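Local coordinates for pngf-ii (Elizabethkingia meningoseptica, PDB 4R4X), which is a peptide:N-glycosidase of the PNGase F type, a hydrolase that removes N-linked glycans from glycoproteins and carries an additional N-terminal domain, at residues E5-N10 with Q20-S25; K93-N98 with T149-I154; W114-L119 with L132-K137. All coordinates share one frame; numbering follows the deposited sequence.

All three contacts lie in the N-terminal domain, and their chemistry follows their place in it. Contacts 1 and 3 are partly buried antiparallel strand pairs, burying 562 and 521 Å² and held by ladders of backbone hydrogen bonds. Contact 2 is a surface meeting of 191 Å², where a hairpin turn leans on a strand with no direct hydrogen bond, through apolar touch and one water. Strand 144-154 ties the set together: besides carrying half of contact 2, it flanks strand 3-12 of contact 1 and strand 134-140 of contact 3. Along the chain, contact 3 is nested within the loop that contact 2 closes, whereas contact 1 precedes both.

Contact 1 (E5-N10 with Q20-S25); sequences EITYQN and QNHIIS
Ile6 and Ser25 form a hydrogen-bonded pair and Thr7 and Ile24 the adjoining non-hydrogen-bonded pair of an antiparallel beta ladder, whose short strands approach to 4.8 Å with their N-to-C directions 158° apart. The pairing joins strand 3-12 to strand 23-27 in the N-terminal domain, which belongs to the LolA/LolB clan. Ile6 and Ser25 bond in both directions, Ile6 N reaching Ser25 O at 2.8 Å, and Tyr8 N continues the ladder to Ile23 O.

Beyond that rung a side chain takes over. The imidazole of His22 donates from ND1 to Tyr8 O at 3.0 Å, bent to 142° at the hydrogen, with the oxygen lying somewhat out of the ring plane. A water accepts from Ile23 N and gives the same Tyr8 O a second, weak bond, so the pairing is continued, where strand 23-27 begins, by a ring and a water. The CB of His22 meanwhile rests 4.0 Å from Thr7 CG2.

The Tyr8 ring turns an edge to the neighbouring strand: Ile23 O lies in its plane, and Tyr8 CE1 reaches Ser25 CB at 4.1 Å. The phenol oxygen hydrogen-bonds to Val135 O, joining this pair to strand 134-140. Glu5, with CG anti to the backbone N (chi1 173°), extends to Ile24. Its carboxylate forms a salt bridge with Lys40 of helix 37-40, while Glu5 CG and OE2 both rest against Ile24 CG2, CG at 3.8 Å.

Contact 2 (K93-N98 with T149-I154); sequences KILGYN and TSVKKI
The hydroxyl of Tyr97 and the backbone carbonyl of Val151 share a single water, which lies 2.6 Å from Tyr97 OH and donates to Val151 O at 2.7 Å. This bridge is the polar link between a hairpin turn and the strand beside it; otherwise the two segments meet through apolar groups.

The two residues reach toward each other tip to tip. Val151 CB lies 3.9 Å from Tyr97 CE2 and approaches the ring obliquely, while its two methyls divide the work. CG1, anti to the backbone N (chi1 177°), comes to 3.8 Å from Tyr97 OH, whereas CG2 touches both Tyr97 CE2 and Leu95 CD1, 4.0 Å from the latter. The same Leu95 CD1 presses on the backbone, with Thr149 C and Ser150 N both at 3.7 Å, and Leu95 CD2 lies near Thr149 O. Leucine and tyrosine of the turn thus both meet one methyl, Val151 CG2.

Both residues belong to a type I' beta turn running from Ile94 to Tyr97, closed by reciprocal backbone hydrogen bonds between those two residues. Leu95 and Gly96 have positive phi angles, and Gly96, with phi 85° and psi 0°, has a conformation suited to a residue without CB. The opposing strand carries an irregularity of its own: Thr149 and Ser150 both face Thr7 in a classic beta bulge, and Thr149 OG1 bonds to Thr7 O.

The contact sits at the surface, with the tip of the hairpin formed by strands 86-94 and 97-106 leaning on strand 144-154. Leu119 touches both Tyr97 and Val151, and Leu136 of strand 134-140 packs against Tyr97.

Contact 3 (W114-L119 with L132-K137); sequences WYTNDL and LGLVLK
Leu132 fits its CB over the centre of the Tyr115 ring, 3.8 Å from the centroid and only 4° off the ring normal, a well-centred CH-pi contact. With Tyr115 CG between the backbone N and the carbonyl carbon (chi1 62°), the ring lies beside Leu132, and the two side chains cross at about a right angle. Leu132 CD1 extends the cover to one rim of the ring, and Leu132 O lies 3.5 Å from CD2 of Tyr115 on the other.

The backbone of Gly133 passes close against Thr116 O and Asn117 OD1, the latter 3.4 Å from Gly133 CA; a CB here would collide with Thr116 O. Asn117 closes the corner, its ND2 donating to Leu132 O at 3.1 Å with a nearly straight bond of 161°.

On the face shared by Trp114 and Thr116, the bumps are aliphatic groups. Thr116 lies beside Leu134, pointing the same way, and its CG2 touches Leu134 CB and Leu136 CD1, 3.9 Å from each; Leu119 CD1 meets Leu134 CD2 further out. Lys137 runs extended alongside Trp114, its CB and CG against the indole's CD1. Here Leu136 and Lys137 both oppose Trp114 in a classic beta bulge: Trp114 O accepts from Leu136 N at 2.8 Å and only weakly from Lys137 N. Past the strand end, Thr116 OG1 accepts from Asp118 N in an ST turn and is also hydrogen-bonded to Asn98 O.

The contact joins strands 109-116 and 134-140 antiparallel, with strand 97-106 flanking the first through Lys100 and strand 144-154 the second through Ala148, while Leu134 packs toward strand 3-12.

Contact 1 (E5-N10 with Q20-S25)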
loop_
_atom_site.group_PDB
_atom_site.type_symbol
_atom_site.label_atom_id
_atom_site.label_comp_id
_atom_site.label_asym_id
_atom_site.label_seq_id
_atom_site.Cartn_x
_atom_site.Cartn_y
_atom_site.Cartn_z
ATOM N N GLU A 5 -34.430 -27.724 0.764
ATOM C CA GLU A 5 -33.175 -27.266 1.322
ATOM C C GLU A 5 -32.203 -28.415 1.286
ATOM O O GLU A 5 -32.480 -29.463 1.867
ATOM C CB GLU A 5 -33.400 -26.827 2.760
ATOM C CG GLU A 5 -32.144 -26.482 3.530
ATOM C CD GLU A 5 -32.434 -25.487 4.654
ATOM O OE1 GLU A 5 -33.610 -25.053 4.782
ATOM O OE2 GLU A 5 -31.501 -25.139 5.399
ATOM N N ILE A 6 -31.088 -28.237 0.589
ATOM C CA ILE A 6 -30.062 -29.260 0.495
ATOM C C ILE A 6 -28.795 -28.815 1.190
ATOM O O ILE A 6 -28.294 -27.703 0.947
ATOM C CB ILE A 6 -29.726 -29.588 -0.978
ATOM C CG1 ILE A 6 -31.008 -29.953 -1.751
ATOM C CG2 ILE A 6 -28.701 -30.724 -1.027
ATOM C CD1 ILE A 6 -31.714 -28.776 -2.392
ATOM N N THR A 7 -28.287 -29.672 2.067
ATOM C CA THR A 7 -27.136 -29.383 2.866
ATOM C C THR A 7 -26.002 -30.276 2.447
ATOM O O THR A 7 -26.202 -31.463 2.245
ATOM C CB THR A 7 -27.434 -29.635 4.356
ATOM O OG1 THR A 7 -28.597 -28.876 4.717
ATOM C CG2 THR A 7 -26.225 -29.240 5.212
ATOM N N TYR A 8 -24.820 -29.695 2.302
ATOM C CA TYR A 8 -23.684 -30.399 1.710
ATOM C C TYR A 8 -22.526 -30.545 2.673
ATOM O O TYR A 8 -22.391 -29.782 3.638
ATOM C CB TYR A 8 -23.169 -29.658 0.472
ATOM C CG TYR A 8 -24.151 -29.588 -0.674
ATOM C CD1 TYR A 8 -25.041 -28.538 -0.779
ATOM C CD2 TYR A 8 -24.176 -30.566 -1.661
ATOM C CE1 TYR A 8 -25.944 -28.455 -1.832
ATOM C CE2 TYR A 8 -25.081 -30.503 -2.716
ATOM C CZ TYR A 8 -25.956 -29.447 -2.807
ATOM O OH TYR A 8 -26.861 -29.361 -3.849
ATOM N N GLN A 9 -21.667 -31.499 2.354
ATOM C CA GLN A 9 -20.488 -31.819 3.158
ATOM C C GLN A 9 -19.246 -31.961 2.281
ATOM O O GLN A 9 -19.263 -32.719 1.301
ATOM C CB GLN A 9 -20.737 -33.123 3.918
ATOM C CG GLN A 9 -19.604 -33.544 4.831
ATOM C CD GLN A 9 -19.916 -34.838 5.564
ATOM O OE1 GLN A 9 -20.195 -34.823 6.763
ATOM N NE2 GLN A 9 -19.897 -35.946 4.850
ATOM N N ASN A 10 -18.178 -31.252 2.649
ATOM C CA ASN A 10 -16.885 -31.280 1.954
ATOM C C ASN A 10 -15.933 -32.331 2.514
ATOM O O ASN A 10 -15.844 -32.501 3.725
ATOM C CB ASN A 10 -16.194 -29.918 2.043
ATOM C CG ASN A 10 -16.890 -28.864 1.200
ATOM O OD1 ASN A 10 -16.280 -28.224 0.346
ATOM N ND2 ASN A 10 -18.177 -28.729 1.393
ATOM N N GLN A 20 -16.711 -27.642 9.806
ATOM C CA GLN A 20 -16.795 -26.874 8.571
ATOM C C GLN A 20 -18.100 -26.068 8.506
ATOM O O GLN A 20 -19.062 -26.330 9.221
ATOM C CB GLN A 20 -16.659 -27.807 7.358
ATOM C CG GLN A 20 -17.659 -28.961 7.352
ATOM C CD GLN A 20 -17.550 -29.850 6.119
ATOM O OE1 GLN A 20 -16.737 -30.777 6.065
ATOM N NE2 GLN A 20 -18.390 -29.581 5.135
ATOM N N ASN A 21 -18.108 -25.079 7.622
ATOM C CA ASN A 21 -19.269 -24.238 7.361
ATOM C C ASN A 21 -20.012 -24.841 6.161
ATOM O O ASN A 21 -19.589 -24.652 5.031
ATOM C CB ASN A 21 -18.772 -22.829 7.036
ATOM C CG ASN A 21 -19.882 -21.853 6.716
ATOM O OD1 ASN A 21 -21.075 -22.113 6.935
ATOM N ND2 ASN A 21 -19.480 -20.683 6.230
ATOM N N HIS A 22 -21.088 -25.579 6.409
ATOM C CA HIS A 22 -21.727 -26.369 5.341
ATOM C C HIS A 22 -22.414 -25.484 4.303
ATOM O O HIS A 22 -23.112 -24.543 4.634
ATOM C CB HIS A 22 -22.743 -27.342 5.908
ATOM C CG HIS A 22 -22.165 -28.330 6.872
ATOM N ND1 HIS A 22 -21.545 -29.488 6.464
ATOM C CD2 HIS A 22 -22.106 -28.330 8.227
ATOM C CE1 HIS A 22 -21.143 -30.166 7.523
ATOM N NE2 HIS A 22 -21.467 -29.483 8.605
ATOM N N ILE A 23 -22.205 -25.819 3.040
ATOM C CA ILE A 23 -22.897 -25.161 1.947
ATOM C C ILE A 23 -24.367 -25.585 1.950
ATOM O O ILE A 23 -24.701 -26.732 2.269
ATOM C CB ILE A 23 -22.188 -25.456 0.599
ATOM C CG1 ILE A 23 -20.796 -24.811 0.584
ATOM C CG2 ILE A 23 -23.010 -24.933 -0.574
ATOM C CD1 ILE A 23 -19.781 -25.498 -0.319
ATOM N N ILE A 24 -25.248 -24.641 1.640
ATOM C CA ILE A 24 -26.685 -24.894 1.593
ATOM C C ILE A 24 -27.281 -24.336 0.302
ATOM O O ILE A 24 -27.023 -23.196 -0.060
ATOM C CB ILE A 24 -27.414 -24.262 2.802
ATOM C CG1 ILE A 24 -26.777 -24.736 4.117
ATOM C CG2 ILE A 24 -28.917 -24.569 2.744
ATOM C CD1 ILE A 24 -27.344 -24.099 5.378
ATOM N N SER A 25 -28.111 -25.137 -0.365
ATOM C CA SER A 25 -28.894 -24.668 -1.507
ATOM C C SER A 25 -30.350 -24.718 -1.092
ATOM O O SER A 25 -30.802 -25.733 -0.525
ATOM C CB SER A 25 -28.651 -25.549 -2.735
ATOM O OG SER A 25 -29.499 -25.218 -3.845
HETATM O O HOH W 1 -20.222 -27.921 2.466
#

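Contact 2 (K93-N98 with T149-I154)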
loop_
_atom_site.group_PDB
_atom_site.type_symbol
_atom_site.label_atom_id
_atom_site.label_comp_id
_atom_site.label_asym_id
_atom_site.label_seq_id
_atom_site.Cartn_x
_atom_site.Cartn_y
_atom_site.Cartn_z
ATOM N N LYS A 93 -27.513 -43.714 -7.199
ATOM C CA LYS A 93 -28.372 -42.979 -6.292
ATOM C C LYS A 93 -27.572 -42.246 -5.231
ATOM O O LYS A 93 -26.537 -42.740 -4.756
ATOM C CB LYS A 93 -29.360 -43.935 -5.616
ATOM C CG LYS A 93 -30.499 -44.385 -6.483
ATOM C CD LYS A 93 -31.291 -45.419 -5.711
ATOM C CE LYS A 93 -32.607 -45.779 -6.355
ATOM N NZ LYS A 93 -33.676 -44.868 -5.850
ATOM N N ILE A 94 -28.058 -41.054 -4.867
ATOM C CA ILE A 94 -27.556 -40.317 -3.721
ATOM C C ILE A 94 -28.774 -39.916 -2.891
ATOM O O ILE A 94 -29.727 -39.322 -3.419
ATOM C CB ILE A 94 -26.744 -39.076 -4.146
ATOM C CG1 ILE A 94 -25.462 -39.534 -4.856
ATOM C CG2 ILE A 94 -26.427 -38.180 -2.942
ATOM C CD1 ILE A 94 -24.637 -38.419 -5.453
ATOM N N LEU A 95 -28.742 -40.277 -1.607
ATOM C CA LEU A 95 -29.849 -40.021 -0.686
ATOM C C LEU A 95 -31.184 -40.473 -1.213
ATOM O O LEU A 95 -32.216 -39.830 -0.974
ATOM C CB LEU A 95 -29.908 -38.530 -0.359
ATOM C CG LEU A 95 -28.619 -37.985 0.255
ATOM C CD1 LEU A 95 -28.791 -36.497 0.481
ATOM C CD2 LEU A 95 -28.206 -38.689 1.556
ATOM N N GLY A 96 -31.173 -41.577 -1.953
ATOM C CA GLY A 96 -32.394 -42.136 -2.487
ATOM C C GLY A 96 -32.871 -41.553 -3.806
ATOM O O GLY A 96 -33.906 -41.988 -4.309
ATOM N N TYR A 97 -32.129 -40.583 -4.356
ATOM C CA TYR A 97 -32.457 -39.931 -5.638
ATOM C C TYR A 97 -31.618 -40.468 -6.799
ATOM O O TYR A 97 -30.405 -40.631 -6.673
ATOM C CB TYR A 97 -32.257 -38.406 -5.519
ATOM C CG TYR A 97 -33.143 -37.789 -4.458
ATOM C CD1 TYR A 97 -34.516 -37.678 -4.662
ATOM C CD2 TYR A 97 -32.629 -37.382 -3.236
ATOM C CE1 TYR A 97 -35.344 -37.140 -3.703
ATOM C CE2 TYR A 97 -33.465 -36.850 -2.258
ATOM C CZ TYR A 97 -34.821 -36.742 -2.506
ATOM O OH TYR A 97 -35.659 -36.225 -1.555
ATOM N N ASN A 98 -32.251 -40.714 -7.946
ATOM C CA ASN A 98 -31.512 -41.159 -9.124
ATOM C C ASN A 98 -30.620 -40.048 -9.662
ATOM O O ASN A 98 -31.091 -38.924 -9.830
ATOM C CB ASN A 98 -32.470 -41.593 -10.206
ATOM C CG ASN A 98 -33.254 -42.824 -9.812
ATOM O OD1 ASN A 98 -32.697 -43.812 -9.363
ATOM N ND2 ASN A 98 -34.558 -42.746 -9.935
ATOM N N THR A 149 -25.824 -34.264 2.200
ATOM C CA THR A 149 -26.090 -35.120 3.361
ATOM C C THR A 149 -27.580 -35.130 3.723
ATOM O O THR A 149 -28.042 -36.039 4.391
ATOM C CB THR A 149 -25.293 -34.642 4.587
ATOM O OG1 THR A 149 -25.412 -33.232 4.693
ATOM C CG2 THR A 149 -23.836 -34.981 4.437
ATOM N N SER A 150 -28.338 -34.125 3.287
ATOM C CA SER A 150 -29.784 -34.142 3.469
ATOM C C SER A 150 -30.468 -33.292 2.424
ATOM O O SER A 150 -29.902 -32.303 1.967
ATOM C CB SER A 150 -30.180 -33.660 4.874
ATOM O OG SER A 150 -29.669 -32.374 5.120
ATOM N N VAL A 151 -31.670 -33.712 2.056
ATOM C CA VAL A 151 -32.569 -32.980 1.193
ATOM C C VAL A 151 -33.909 -32.946 1.933
ATOM O O VAL A 151 -34.508 -33.999 2.147
ATOM C CB VAL A 151 -32.737 -33.673 -0.182
ATOM C CG1 VAL A 151 -33.744 -32.925 -1.043
ATOM C CG2 VAL A 151 -31.388 -33.779 -0.885
ATOM N N LYS A 152 -34.365 -31.756 2.331
ATOM C CA LYS A 152 -35.612 -31.614 3.100
ATOM C C LYS A 152 -36.558 -30.617 2.459
ATOM O O LYS A 152 -36.113 -29.598 1.930
ATOM C CB LYS A 152 -35.352 -31.102 4.514
ATOM C CG LYS A 152 -34.107 -31.586 5.220
ATOM C CD LYS A 152 -34.008 -30.826 6.543
ATOM C CE LYS A 152 -32.670 -31.026 7.254
ATOM N NZ LYS A 152 -32.654 -32.302 8.021
ATOM N N LYS A 153 -37.858 -30.902 2.551
ATOM C CA LYS A 153 -38.913 -29.981 2.155
ATOM C C LYS A 153 -39.061 -28.856 3.172
ATOM O O LYS A 153 -39.022 -29.110 4.367
ATOM C CB LYS A 153 -40.258 -30.720 2.085
ATOM C CG LYS A 153 -40.338 -31.735 0.966
ATOM C CD LYS A 153 -41.715 -32.374 0.853
ATOM C CE LYS A 153 -41.607 -33.664 0.059
ATOM N NZ LYS A 153 -42.919 -34.144 -0.436
ATOM N N ILE A 154 -39.265 -27.627 2.694
ATOM C CA ILE A 154 -39.552 -26.503 3.584
ATOM C C ILE A 154 -40.679 -25.658 3.030
ATOM O O ILE A 154 -41.019 -25.757 1.848
ATOM C CB ILE A 154 -38.304 -25.630 3.870
ATOM C CG1 ILE A 154 -37.774 -24.968 2.596
ATOM C CG2 ILE A 154 -37.209 -26.476 4.509
ATOM C CD1 ILE A 154 -36.643 -23.986 2.831
HETATM O O HOH W 2 -35.058 -36.296 0.931
#

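Contact 3 (W114-L119 with L132-K137)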
loop_
_atom_site.group_PDB
_atom_site.type_symbol
_atom_site.label_atom_id
_atom_site.label_comp_id
_atom_site.label_asym_id
_atom_site.label_seq_id
_atom_site.Cartn_x
_atom_site.Cartn_y
_atom_site.Cartn_z
ATOM N N TRP A 114 -22.706 -34.980 -10.336
ATOM C CA TRP A 114 -23.777 -35.950 -10.259
ATOM C C TRP A 114 -25.062 -35.222 -9.901
ATOM O O TRP A 114 -25.103 -34.531 -8.890
ATOM C CB TRP A 114 -23.487 -36.942 -9.167
ATOM C CG TRP A 114 -22.385 -37.848 -9.415
ATOM C CD1 TRP A 114 -21.079 -37.643 -9.141
ATOM C CD2 TRP A 114 -22.489 -39.173 -9.939
ATOM N NE1 TRP A 114 -20.340 -38.765 -9.467
ATOM C CE2 TRP A 114 -21.192 -39.718 -9.961
ATOM C CE3 TRP A 114 -23.553 -39.951 -10.383
ATOM C CZ2 TRP A 114 -20.928 -41.012 -10.409
ATOM C CZ3 TRP A 114 -23.288 -41.257 -10.853
ATOM C CH2 TRP A 114 -21.979 -41.759 -10.858
ATOM N N TYR A 115 -26.097 -35.390 -10.717
ATOM C CA TYR A 115 -27.320 -34.597 -10.571
ATOM C C TYR A 115 -28.562 -35.446 -10.733
ATOM O O TYR A 115 -28.560 -36.438 -11.476
ATOM C CB TYR A 115 -27.346 -33.457 -11.585
ATOM C CG TYR A 115 -27.351 -33.921 -13.046
ATOM C CD1 TYR A 115 -26.161 -34.208 -13.712
ATOM C CD2 TYR A 115 -28.551 -34.122 -13.743
ATOM C CE1 TYR A 115 -26.158 -34.644 -15.030
ATOM C CE2 TYR A 115 -28.557 -34.558 -15.061
ATOM C CZ TYR A 115 -27.364 -34.815 -15.702
ATOM O OH TYR A 115 -27.357 -35.247 -17.015
ATOM N N THR A 116 -29.629 -35.040 -10.048
ATOM C CA THR A 116 -30.931 -35.665 -10.203
ATOM C C THR A 116 -31.965 -34.731 -10.805
ATOM O O THR A 116 -31.935 -33.513 -10.584
ATOM C CB THR A 116 -31.505 -36.171 -8.852
ATOM O OG1 THR A 116 -32.732 -36.872 -9.084
ATOM C CG2 THR A 116 -31.777 -35.034 -7.901
ATOM N N ASN A 117 -32.917 -35.314 -11.535
ATOM C CA ASN A 117 -34.097 -34.562 -11.940
ATOM C C ASN A 117 -35.372 -35.081 -11.310
ATOM O O ASN A 117 -36.466 -34.673 -11.694
ATOM C CB ASN A 117 -34.184 -34.498 -13.451
ATOM C CG ASN A 117 -33.251 -33.437 -14.016
ATOM O OD1 ASN A 117 -33.433 -32.248 -13.769
ATOM N ND2 ASN A 117 -32.244 -33.859 -14.716
ATOM N N ASP A 118 -35.213 -35.887 -10.261
ATOM C CA ASP A 118 -36.339 -36.526 -9.577
ATOM C C ASP A 118 -37.330 -35.511 -8.984
ATOM O O ASP A 118 -38.531 -35.778 -8.910
ATOM C CB ASP A 118 -35.835 -37.444 -8.452
ATOM C CG ASP A 118 -35.201 -38.772 -8.963
ATOM O OD1 ASP A 118 -34.883 -38.904 -10.162
ATOM O OD2 ASP A 118 -34.988 -39.675 -8.118
ATOM N N LEU A 119 -36.828 -34.365 -8.537
ATOM C CA LEU A 119 -37.643 -33.403 -7.805
ATOM C C LEU A 119 -38.117 -32.218 -8.639
ATOM O O LEU A 119 -38.743 -31.306 -8.095
ATOM C CB LEU A 119 -36.871 -32.870 -6.585
ATOM C CG LEU A 119 -36.469 -33.863 -5.508
ATOM C CD1 LEU A 119 -35.516 -33.236 -4.504
ATOM C CD2 LEU A 119 -37.680 -34.431 -4.786
ATOM N N LEU A 132 -28.332 -28.439 -15.252
ATOM C CA LEU A 132 -28.518 -29.878 -15.577
ATOM C C LEU A 132 -29.618 -30.545 -14.765
ATOM O O LEU A 132 -30.269 -31.487 -15.227
ATOM C CB LEU A 132 -27.239 -30.674 -15.344
ATOM C CG LEU A 132 -26.009 -30.317 -16.192
ATOM C CD1 LEU A 132 -24.813 -31.126 -15.710
ATOM C CD2 LEU A 132 -26.265 -30.545 -17.673
ATOM N N GLY A 133 -29.788 -30.073 -13.533
ATOM C CA GLY A 133 -30.669 -30.691 -12.574
ATOM C C GLY A 133 -30.270 -30.208 -11.196
ATOM O O GLY A 133 -29.698 -29.123 -11.057
ATOM N N LEU A 134 -30.608 -30.994 -10.181
ATOM C CA LEU A 134 -30.166 -30.750 -8.811
ATOM C C LEU A 134 -28.883 -31.533 -8.565
ATOM O O LEU A 134 -28.899 -32.767 -8.494
ATOM C CB LEU A 134 -31.260 -31.145 -7.815
ATOM C CG LEU A 134 -30.834 -31.137 -6.348
ATOM C CD1 LEU A 134 -30.360 -29.750 -5.891
ATOM C CD2 LEU A 134 -31.999 -31.627 -5.517
ATOM N N VAL A 135 -27.778 -30.809 -8.439
ATOM C CA VAL A 135 -26.468 -31.409 -8.256
ATOM C C VAL A 135 -26.333 -31.871 -6.821
ATOM O O VAL A 135 -26.401 -31.059 -5.901
ATOM C CB VAL A 135 -25.339 -30.421 -8.614
ATOM C CG1 VAL A 135 -23.975 -31.012 -8.312
ATOM C CG2 VAL A 135 -25.427 -30.022 -10.085
ATOM N N LEU A 136 -26.122 -33.164 -6.626
ATOM C CA LEU A 136 -25.987 -33.731 -5.282
ATOM C C LEU A 136 -24.560 -34.106 -4.890
ATOM O O LEU A 136 -24.302 -34.397 -3.724
ATOM C CB LEU A 136 -26.920 -34.935 -5.120
ATOM C CG LEU A 136 -28.406 -34.609 -5.234
ATOM C CD1 LEU A 136 -29.178 -35.914 -5.079
ATOM C CD2 LEU A 136 -28.832 -33.576 -4.184
ATOM N N LYS A 137 -23.641 -34.091 -5.843
ATOM C CA LYS A 137 -22.249 -34.371 -5.575
ATOM C C LYS A 137 -21.368 -33.787 -6.684
ATOM O O LYS A 137 -21.685 -33.928 -7.877
ATOM C CB LYS A 137 -22.024 -35.879 -5.518
ATOM C CG LYS A 137 -20.586 -36.304 -5.265
ATOM C CD LYS A 137 -20.554 -37.805 -4.992
ATOM C CE LYS A 137 -19.153 -38.364 -5.110
ATOM N NZ LYS A 137 -19.203 -39.854 -4.953
#